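Local structure of PbICP-C (Plasmodium berghei, 3PNR) at residues Val70-His75 / Glu84-Lys89; Lys92-Ser97 / Val102-Lys107; Met149-Lys154 / Ile163-Tyr168. The protein probably inhibits papain-like cysteine peptidases on behalf of the malaria parasite that makes it. All blocks are in the same frame, centred on the assembly; numbering follows the deposited sequence.

Interaction 1 (Val70-His75 / Glu84-Lys89); sequences VLLGIH and ENFPTK. With CD (cadmium ion), chain F.
Leu-72 on strand 68-75 and Phe-86 in the loop after it mark the nearest backbone approach, with their CA atoms 8.0 Å apart; no hydrogen bond crosses between the segments, and side chains make the contact. Leu-72 points at the loop and divides its two methyls between two partners. CD1 lies over the middle of the Phe-86 ring, 3.7 Å from its centroid and 13° off the ring normal, which meets the definition of a CH-pi contact. CD2 rests on the proline ring, with Leu-72 CD2 to Pro-87 CD at 3.7 Å. The CB of Phe-86 does not aim at the strand, but a chi1 of -65°, with CG anti to the carbonyl carbon, brings the ring face under the leucine. The patch is small, 129 Å² summed over both sides, and lies at the surface. At the strand end, His-75 ND1 binds a cadmium ion at 2.4 Å; Asp-77 and a water are also ligands. Strand 68-75 is an outer strand of its four-stranded sheet within this chain, and Leu-72 and Gly-73 both face Val-164 there in a classic beta bulge. The loop is also held to neighbouring strand 159-168, where Tyr-168 stacks edge-to-face with Phe-86 and hydrogen-bonds Pro-87 O.

Interaction 2 (Lys92-Ser97 / Val102-Lys107); sequences KKSFFS and VTQPKK
A beta hairpin formed by strands 95-96 and 100-107 sets this contact, in which Phe-95 and Val-102 form an antiparallel hydrogen-bonded pair with CA atoms 4.8 Å apart. Each backbone N-H of the pair reaches the other residue's carbonyl oxygen, and the N-H...O angle is 157° from Phe-95 N and 142° from Val-102 N. Both side chains leave on the same face of the sheet, and Phe-95 CB lies 4.5 Å from Val-102 CB. The Phe-95 ring then turns away from the partner segment, since its CG is anti to the backbone N (chi1 -169°).

Next to the Phe-95/Val-102 pair, on the side of Ser-94 and Gln-104, side chains take over from the ladder. Ser-94 OG takes the place of a backbone acceptor and receives the amide of Gln-104, with Gln-104 N to Ser-94 OG at 2.9 Å. Gln-104 in turn bends at chi2, which carries its amide back along Lys-92 and Lys-93. Gln-104 CG lies 3.6 Å from Lys-92 O, and Gln-104 NE2 donates to Lys-93 O at 3.1 Å, with that oxygen in the plane of the amide. NE2 also hydrogen-bonds Leu-71 O, so two carbonyls fix the rotation of the amide. A looser apolar touch joins Phe-96 CE1 to Thr-103 CG2 at 4.4 Å, while Thr-103 OG1 is engaged by Val-152 N.

Strand 95-96 lies at one edge of the five-stranded sheet. Strand 100-107 lies between it and strand 146-155, and Val-102 reaches inward to Ile-163 and Tyr-165 of strand 159-168, in the other sheet.

Interaction 3 (Met149-Lys154 / Ile163-Tyr168); sequences MRSVIK and IVYSYY. With CD (cadmium ion), chain G.
Tyr-165 and Ser-151 provide the polar part of this buried contact: Tyr-165 OH donates to Ser-151 OG at 2.8 Å. The serine oxygen approaches the tyrosine at the ring edge, near the ring plane. With OG anti to the backbone N (chi1 -171°), the serine hydroxyl lies between Tyr-165 OH and Thr-103 O and bonds both, which links the tyrosine to the backbone of strand 100-107.

The apolar part is two isoleucines meeting tip to tip, Ile-153 CD1 to Ile-163 CD1 at 3.4 Å. Ile-153 also lies beside the hydroxyl, with its CG1 3.8 Å from Tyr-165 OH. All four touching residues are buried, and their CB atoms point toward the opposing segment.

Metal binding lies towards the start of strand 146-155, away from the isoleucines. Met-149 SD lies 2.7 Å from a cadmium ion, which also takes two waters and an acidic side chain of another chain.

The two strand segments run antiparallel at 177° with axes 10.8 Å apart. That spacing is too wide for neighbours in one sheet and fits facing layers, so side chains fill the gap. It matches the core of a beta sandwich, consistent with the immunoglobulin-like fold of chagasin-type cysteine peptidase inhibitors.

From the N terminus, the three contacts follow in series, each closing before the next opens, so none nests within or crosses another. Interaction 1 closes the loop after strand 68-75 back onto that strand. Interaction 2 closes the short hairpin turn between strands 95-96 and 100-107. Interaction 3 brings strand 159-168 back across the chain turn to face strand 146-155 from the other sheet. Interactions 1 and 3 share one sheet through neighbouring strands 68-75 and 159-168, while interactions 2 and 3 share the other through 100-107 and 146-155. Ile-74 CD1 lies 3.4 Å from Val-102 CG2, so interactions 1 and 2 also meet across the two layers.

Interaction 1 (Val70-His75 / Glu84-Lys89)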
loop_
_atom_site.group_PDB
_atom_site.type_symbol
_atom_site.label_atom_id
_atom_site.label_comp_id
_atom_site.label_asym_id
_atom_site.label_seq_id
_atom_site.Cartn_x
_atom_site.Cartn_y
_atom_site.Cartn_z
ATOM N N VAL B 70 -7.573 8.860 11.788
ATOM C CA VAL B 70 -8.376 10.078 11.683
ATOM C C VAL B 70 -8.964 10.480 13.039
ATOM O O VAL B 70 -9.534 9.647 13.748
ATOM C CB VAL B 70 -9.520 9.881 10.683
ATOM C CG1 VAL B 70 -10.242 11.191 10.407
ATOM C CG2 VAL B 70 -8.983 9.297 9.409
ATOM N N LEU B 71 -8.813 11.748 13.410
ATOM C CA LEU B 71 -9.501 12.260 14.595
ATOM C C LEU B 71 -10.958 12.480 14.234
ATOM O O LEU B 71 -11.273 13.295 13.368
ATOM C CB LEU B 71 -8.887 13.563 15.092
ATOM C CG LEU B 71 -9.795 14.351 16.049
ATOM C CD1 LEU B 71 -9.857 13.711 17.435
ATOM C CD2 LEU B 71 -9.346 15.808 16.140
ATOM N N LEU B 72 -11.844 11.747 14.897
ATOM C CA LEU B 72 -13.239 11.689 14.481
ATOM C C LEU B 72 -14.181 12.560 15.304
ATOM O O LEU B 72 -15.251 12.932 14.826
ATOM C CB LEU B 72 -13.737 10.240 14.479
ATOM C CG LEU B 72 -13.218 9.357 13.344
ATOM C CD1 LEU B 72 -13.669 7.926 13.565
ATOM C CD2 LEU B 72 -13.686 9.879 11.988
ATOM N N GLY B 73 -13.805 12.879 16.537
ATOM C CA GLY B 73 -14.678 13.697 17.356
ATOM C C GLY B 73 -14.298 13.908 18.808
ATOM O O GLY B 73 -13.556 13.118 19.397
ATOM N N ILE B 74 -14.813 15.005 19.365
ATOM C CA ILE B 74 -14.766 15.284 20.794
ATOM C C ILE B 74 -16.207 15.321 21.301
ATOM O O ILE B 74 -17.036 16.048 20.749
ATOM C CB ILE B 74 -14.107 16.650 21.074
ATOM C CG1 ILE B 74 -12.826 16.810 20.257
ATOM C CG2 ILE B 74 -13.796 16.800 22.557
ATOM C CD1 ILE B 74 -11.617 16.128 20.877
ATOM N N HIS B 75 -16.516 14.532 22.329
ATOM C CA HIS B 75 -17.881 14.476 22.864
ATOM C C HIS B 75 -17.931 14.662 24.380
ATOM O O HIS B 75 -16.988 14.320 25.095
ATOM C CB HIS B 75 -18.559 13.144 22.514
ATOM C CG HIS B 75 -18.462 12.775 21.066
ATOM N ND1 HIS B 75 -19.376 13.201 20.126
ATOM C CD2 HIS B 75 -17.562 12.015 20.399
ATOM C CE1 HIS B 75 -19.040 12.723 18.940
ATOM N NE2 HIS B 75 -17.942 12.002 19.078
ATOM N N GLU B 84 -19.723 2.277 9.932
ATOM C CA GLU B 84 -20.617 2.491 8.807
ATOM C C GLU B 84 -20.701 3.988 8.483
ATOM O O GLU B 84 -20.858 4.374 7.323
ATOM C CB GLU B 84 -22.012 1.970 9.147
ATOM C CG GLU B 84 -22.773 1.386 7.972
ATOM C CD GLU B 84 -22.669 -0.130 7.905
ATOM O OE1 GLU B 84 -22.259 -0.745 8.916
ATOM O OE2 GLU B 84 -23.004 -0.707 6.847
ATOM N N ASN B 85 -20.582 4.825 9.514
ATOM C CA ASN B 85 -20.818 6.261 9.370
ATOM C C ASN B 85 -19.571 7.131 9.332
ATOM O O ASN B 85 -19.675 8.363 9.352
ATOM C CB ASN B 85 -21.734 6.765 10.482
ATOM C CG ASN B 85 -23.144 6.236 10.355
ATOM O OD1 ASN B 85 -23.640 6.015 9.247
ATOM N ND2 ASN B 85 -23.803 6.027 11.494
ATOM N N PHE B 86 -18.397 6.503 9.293
ATOM C CA PHE B 86 -17.158 7.258 9.161
ATOM C C PHE B 86 -17.094 7.941 7.800
ATOM O O PHE B 86 -17.685 7.463 6.826
ATOM C CB PHE B 86 -15.927 6.362 9.318
ATOM C CG PHE B 86 -15.773 5.753 10.681
ATOM C CD1 PHE B 86 -16.584 6.146 11.733
ATOM C CD2 PHE B 86 -14.786 4.804 10.918
ATOM C CE1 PHE B 86 -16.433 5.587 12.990
ATOM C CE2 PHE B 86 -14.626 4.242 12.176
ATOM C CZ PHE B 86 -15.454 4.637 13.216
ATOM N N PRO B 87 -16.348 9.053 7.728
ATOM C CA PRO B 87 -16.103 9.819 6.499
ATOM C C PRO B 87 -15.385 8.994 5.424
ATOM O O PRO B 87 -14.351 8.374 5.696
ATOM C CB PRO B 87 -15.179 10.953 6.968
ATOM C CG PRO B 87 -15.251 10.962 8.455
ATOM C CD PRO B 87 -15.600 9.585 8.881
ATOM N N THR B 88 -15.925 8.997 4.208
ATOM C CA THR B 88 -15.270 8.333 3.082
ATOM C C THR B 88 -14.227 9.259 2.473
ATOM O O THR B 88 -13.440 8.853 1.614
ATOM C CB THR B 88 -16.277 7.932 1.990
ATOM O OG1 THR B 88 -17.035 9.079 1.589
ATOM C CG2 THR B 88 -17.227 6.863 2.495
ATOM N N LYS B 89 -14.223 10.504 2.932
ATOM C CA LYS B 89 -13.340 11.527 2.385
ATOM C C LYS B 89 -12.392 12.113 3.429
ATOM O O LYS B 89 -12.463 11.791 4.619
ATOM C CB LYS B 89 -14.160 12.643 1.730
ATOM C CG LYS B 89 -15.054 12.144 0.604
ATOM C CD LYS B 89 -15.857 13.266 -0.033
ATOM C CE LYS B 89 -16.743 12.728 -1.154
ATOM N NZ LYS B 89 -17.535 13.798 -1.827
HETATM CD CD CD F . -21.705 13.410 20.795
HETATM O O HOH W 1 -21.156 15.426 19.387
#

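Interaction 2 (Lys92-Ser97 / Val102-Lys107)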
loop_
_atom_site.group_PDB
_atom_site.type_symbol
_atom_site.label_atom_id
_atom_site.label_comp_id
_atom_site.label_asym_id
_atom_site.label_seq_id
_atom_site.Cartn_x
_atom_site.Cartn_y
_atom_site.Cartn_z
ATOM N N LYS B 92 -10.057 17.251 7.254
ATOM C CA LYS B 92 -8.963 18.207 7.466
ATOM C C LYS B 92 -9.001 18.987 8.786
ATOM O O LYS B 92 -7.969 19.165 9.437
ATOM C CB LYS B 92 -8.849 19.172 6.281
ATOM C CG LYS B 92 -8.123 18.585 5.081
ATOM C CD LYS B 92 -7.509 19.676 4.216
ATOM C CE LYS B 92 -6.408 19.119 3.317
ATOM N NZ LYS B 92 -5.567 20.196 2.719
ATOM N N LYS B 93 -10.185 19.445 9.180
ATOM C CA LYS B 93 -10.324 20.274 10.376
ATOM C C LYS B 93 -9.791 19.613 11.654
ATOM O O LYS B 93 -10.134 18.468 11.961
ATOM C CB LYS B 93 -11.788 20.671 10.589
ATOM C CG LYS B 93 -12.448 21.340 9.397
ATOM C CD LYS B 93 -13.799 21.921 9.782
ATOM C CE LYS B 93 -13.655 22.967 10.883
ATOM N NZ LYS B 93 -14.975 23.407 11.439
ATOM N N SER B 94 -8.956 20.352 12.388
ATOM C CA SER B 94 -8.580 19.997 13.756
ATOM C C SER B 94 -9.627 20.545 14.720
ATOM O O SER B 94 -10.496 21.321 14.322
ATOM C CB SER B 94 -7.204 20.563 14.114
ATOM O OG SER B 94 -6.165 19.688 13.709
ATOM N N PHE B 95 -9.554 20.148 15.988
ATOM C CA PHE B 95 -10.566 20.578 16.953
ATOM C C PHE B 95 -10.108 21.699 17.879
ATOM O O PHE B 95 -9.206 21.511 18.697
ATOM C CB PHE B 95 -11.091 19.407 17.786
ATOM C CG PHE B 95 -12.309 19.758 18.597
ATOM C CD1 PHE B 95 -13.581 19.669 18.039
ATOM C CD2 PHE B 95 -12.184 20.206 19.907
ATOM C CE1 PHE B 95 -14.706 20.001 18.774
ATOM C CE2 PHE B 95 -13.302 20.538 20.647
ATOM C CZ PHE B 95 -14.567 20.437 20.077
ATOM N N PHE B 96 -10.749 22.860 17.753
ATOM C CA PHE B 96 -10.423 24.016 18.587
ATOM C C PHE B 96 -11.673 24.630 19.212
ATOM O O PHE B 96 -12.514 25.193 18.514
ATOM C CB PHE B 96 -9.671 25.074 17.774
ATOM C CG PHE B 96 -8.455 24.545 17.069
ATOM C CD1 PHE B 96 -7.360 24.093 17.790
ATOM C CD2 PHE B 96 -8.403 24.501 15.684
ATOM C CE1 PHE B 96 -6.235 23.604 17.141
ATOM C CE2 PHE B 96 -7.283 24.014 15.030
ATOM C CZ PHE B 96 -6.195 23.568 15.760
ATOM N N SER B 97 -11.796 24.511 20.532
ATOM C CA SER B 97 -12.904 25.132 21.253
ATOM C C SER B 97 -12.395 25.889 22.477
ATOM O O SER B 97 -11.202 25.866 22.783
ATOM C CB SER B 97 -13.950 24.091 21.668
ATOM O OG SER B 97 -13.505 23.324 22.775
ATOM N N VAL B 102 -7.828 19.733 20.046
ATOM C CA VAL B 102 -7.150 18.522 19.588
ATOM C C VAL B 102 -6.916 18.519 18.070
ATOM O O VAL B 102 -7.786 18.903 17.281
ATOM C CB VAL B 102 -7.894 17.237 20.020
ATOM C CG1 VAL B 102 -6.931 16.059 20.032
ATOM C CG2 VAL B 102 -8.529 17.417 21.399
ATOM N N THR B 103 -5.729 18.083 17.670
ATOM C CA THR B 103 -5.317 18.156 16.273
ATOM C C THR B 103 -5.484 16.831 15.531
ATOM O O THR B 103 -5.378 15.761 16.130
ATOM C CB THR B 103 -3.850 18.578 16.177
ATOM O OG1 THR B 103 -3.061 17.717 17.006
ATOM C CG2 THR B 103 -3.686 20.015 16.646
ATOM N N GLN B 104 -5.746 16.913 14.228
ATOM C CA GLN B 104 -5.768 15.729 13.371
ATOM C C GLN B 104 -4.388 15.082 13.369
ATOM O O GLN B 104 -3.375 15.783 13.345
ATOM C CB GLN B 104 -6.163 16.102 11.940
ATOM C CG GLN B 104 -7.644 16.386 11.745
ATOM C CD GLN B 104 -8.506 15.136 11.867
ATOM O OE1 GLN B 104 -8.009 14.009 11.816
ATOM N NE2 GLN B 104 -9.806 15.336 12.030
ATOM N N PRO B 105 -4.336 13.740 13.402
ATOM C CA PRO B 105 -3.010 13.109 13.404
ATOM C C PRO B 105 -2.202 13.510 12.169
ATOM O O PRO B 105 -2.764 13.643 11.080
ATOM C CB PRO B 105 -3.331 11.608 13.397
ATOM C CG PRO B 105 -4.711 11.508 13.970
ATOM C CD PRO B 105 -5.425 12.750 13.487
ATOM N N LYS B 106 -0.905 13.737 12.356
ATOM C CA LYS B 106 -0.006 14.050 11.250
ATOM C C LYS B 106 1.296 13.260 11.353
ATOM O O LYS B 106 1.586 12.658 12.390
ATOM C CB LYS B 106 0.250 15.558 11.148
ATOM C CG LYS B 106 -0.919 16.310 10.510
ATOM C CD LYS B 106 -0.632 17.794 10.314
ATOM C CE LYS B 106 -1.827 18.505 9.671
ATOM N NZ LYS B 106 -1.677 19.993 9.637
ATOM N N LYS B 107 2.064 13.261 10.267
ATOM C CA LYS B 107 3.248 12.415 10.132
ATOM C C LYS B 107 4.221 12.488 11.307
ATOM O O LYS B 107 4.601 13.572 11.754
ATOM C CB LYS B 107 4.001 12.756 8.843
ATOM C CG LYS B 107 3.145 12.759 7.587
ATOM C CD LYS B 107 3.995 12.949 6.329
ATOM C CE LYS B 107 3.210 12.578 5.073
ATOM N NZ LYS B 107 4.065 12.534 3.850
#

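Interaction 3 (Met149-Lys154 / Ile163-Tyr168)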
loop_
_atom_site.group_PDB
_atom_site.type_symbol
_atom_site.label_atom_id
_atom_site.label_comp_id
_atom_site.label_asym_id
_atom_site.label_seq_id
_atom_site.Cartn_x
_atom_site.Cartn_y
_atom_site.Cartn_z
ATOM N N MET B 149 2.273 8.250 13.648
ATOM C CA MET B 149 1.534 9.502 13.493
ATOM C C MET B 149 1.178 10.106 14.857
ATOM O O MET B 149 0.954 9.377 15.821
ATOM C CB MET B 149 0.296 9.311 12.599
ATOM C CG MET B 149 0.607 9.476 11.110
ATOM S SD MET B 149 -0.836 9.755 10.072
ATOM C CE MET B 149 -0.193 10.995 8.951
ATOM N N ARG B 150 1.137 11.434 14.940
ATOM C CA ARG B 150 0.984 12.108 16.237
ATOM C C ARG B 150 -0.200 13.074 16.334
ATOM O O ARG B 150 -0.396 13.917 15.457
ATOM C CB ARG B 150 2.272 12.855 16.599
ATOM C CG ARG B 150 2.214 13.570 17.943
ATOM C CD ARG B 150 3.539 14.239 18.279
ATOM N NE ARG B 150 4.593 13.278 18.595
ATOM C CZ ARG B 150 4.971 12.967 19.829
ATOM N NH1 ARG B 150 4.381 13.543 20.864
ATOM N NH2 ARG B 150 5.939 12.083 20.032
ATOM N N SER B 151 -0.976 12.953 17.413
ATOM C CA SER B 151 -2.023 13.937 17.724
ATOM C C SER B 151 -1.746 14.701 19.030
ATOM O O SER B 151 -1.108 14.182 19.953
ATOM C CB SER B 151 -3.416 13.293 17.764
ATOM O OG SER B 151 -4.446 14.274 17.852
ATOM N N VAL B 152 -2.243 15.935 19.093
ATOM C CA VAL B 152 -1.969 16.836 20.207
ATOM C C VAL B 152 -3.228 17.210 20.993
ATOM O O VAL B 152 -4.201 17.721 20.422
ATOM C CB VAL B 152 -1.303 18.126 19.701
ATOM C CG1 VAL B 152 -1.019 19.065 20.858
ATOM C CG2 VAL B 152 -0.032 17.790 18.946
ATOM N N ILE B 153 -3.205 16.962 22.302
ATOM C CA ILE B 153 -4.345 17.297 23.159
ATOM C C ILE B 153 -4.001 18.361 24.205
ATOM O O ILE B 153 -3.034 18.219 24.954
ATOM C CB ILE B 153 -4.913 16.048 23.869
ATOM C CG1 ILE B 153 -5.392 15.017 22.842
ATOM C CG2 ILE B 153 -6.055 16.440 24.804
ATOM C CD1 ILE B 153 -5.764 13.672 23.441
ATOM N N LYS B 154 -4.806 19.421 24.255
ATOM C CA LYS B 154 -4.589 20.510 25.211
ATOM C C LYS B 154 -5.889 20.989 25.863
ATOM O O LYS B 154 -6.822 21.421 25.179
ATOM C CB LYS B 154 -3.869 21.680 24.537
ATOM C CG LYS B 154 -3.744 22.928 25.394
ATOM C CD LYS B 154 -2.992 24.016 24.642
ATOM C CE LYS B 154 -3.310 25.399 25.183
ATOM N NZ LYS B 154 -2.704 26.465 24.335
ATOM N N ILE B 163 -12.492 11.866 23.423
ATOM C CA ILE B 163 -11.772 12.102 22.176
ATOM C C ILE B 163 -11.691 10.813 21.365
ATOM O O ILE B 163 -11.210 9.790 21.859
ATOM C CB ILE B 163 -10.349 12.607 22.450
ATOM C CG1 ILE B 163 -10.389 13.738 23.481
ATOM C CG2 ILE B 163 -9.688 13.052 21.157
ATOM C CD1 ILE B 163 -9.082 14.471 23.636
ATOM N N VAL B 164 -12.166 10.856 20.124
ATOM C CA VAL B 164 -12.251 9.636 19.318
ATOM C C VAL B 164 -11.289 9.590 18.125
ATOM O O VAL B 164 -11.282 10.472 17.267
ATOM C CB VAL B 164 -13.685 9.372 18.846
ATOM C CG1 VAL B 164 -13.753 8.066 18.081
ATOM C CG2 VAL B 164 -14.625 9.341 20.036
ATOM N N TYR B 165 -10.465 8.553 18.096
ATOM C CA TYR B 165 -9.571 8.315 16.973
ATOM C C TYR B 165 -9.927 6.984 16.346
ATOM O O TYR B 165 -10.395 6.068 17.029
ATOM C CB TYR B 165 -8.128 8.234 17.448
ATOM C CG TYR B 165 -7.585 9.497 18.060
ATOM C CD1 TYR B 165 -7.139 10.539 17.260
ATOM C CD2 TYR B 165 -7.490 9.639 19.440
ATOM C CE1 TYR B 165 -6.627 11.692 17.812
ATOM C CE2 TYR B 165 -6.976 10.791 20.006
ATOM C CZ TYR B 165 -6.546 11.815 19.185
ATOM O OH TYR B 165 -6.031 12.965 19.733
ATOM N N SER B 166 -9.692 6.851 15.050
ATOM C CA SER B 166 -9.833 5.543 14.442
ATOM C C SER B 166 -8.869 5.335 13.297
ATOM O O SER B 166 -8.559 6.259 12.548
ATOM C CB SER B 166 -11.269 5.291 13.991
ATOM O OG SER B 166 -11.552 3.900 14.020
ATOM N N TYR B 167 -8.397 4.096 13.200
ATOM C CA TYR B 167 -7.545 3.620 12.127
ATOM C C TYR B 167 -8.465 2.798 11.248
ATOM O O TYR B 167 -8.897 1.708 11.636
ATOM C CB TYR B 167 -6.461 2.728 12.731
ATOM C CG TYR B 167 -5.260 2.432 11.855
ATOM C CD1 TYR B 167 -4.496 3.456 11.312
ATOM C CD2 TYR B 167 -4.862 1.118 11.612
ATOM C CE1 TYR B 167 -3.384 3.180 10.525
ATOM C CE2 TYR B 167 -3.757 0.833 10.836
ATOM C CZ TYR B 167 -3.020 1.866 10.296
ATOM O OH TYR B 167 -1.924 1.584 9.520
ATOM N N TYR B 168 -8.798 3.332 10.076
ATOM C CA TYR B 168 -9.731 2.658 9.182
ATOM C C TYR B 168 -9.401 2.942 7.718
ATOM O O TYR B 168 -8.547 3.774 7.418
ATOM C CB TYR B 168 -11.189 3.039 9.517
ATOM C CG TYR B 168 -11.599 4.431 9.092
ATOM C CD1 TYR B 168 -11.231 5.548 9.842
ATOM C CD2 TYR B 168 -12.349 4.635 7.940
ATOM C CE1 TYR B 168 -11.597 6.827 9.451
ATOM C CE2 TYR B 168 -12.716 5.915 7.532
ATOM C CZ TYR B 168 -12.343 7.008 8.296
ATOM O OH TYR B 168 -12.711 8.283 7.908
HETATM CD CD CD G . -0.242 8.199 7.967
HETATM O O HOH W 2 1.539 9.521 6.579
HETATM O O HOH W 3 -2.054 6.917 9.340
#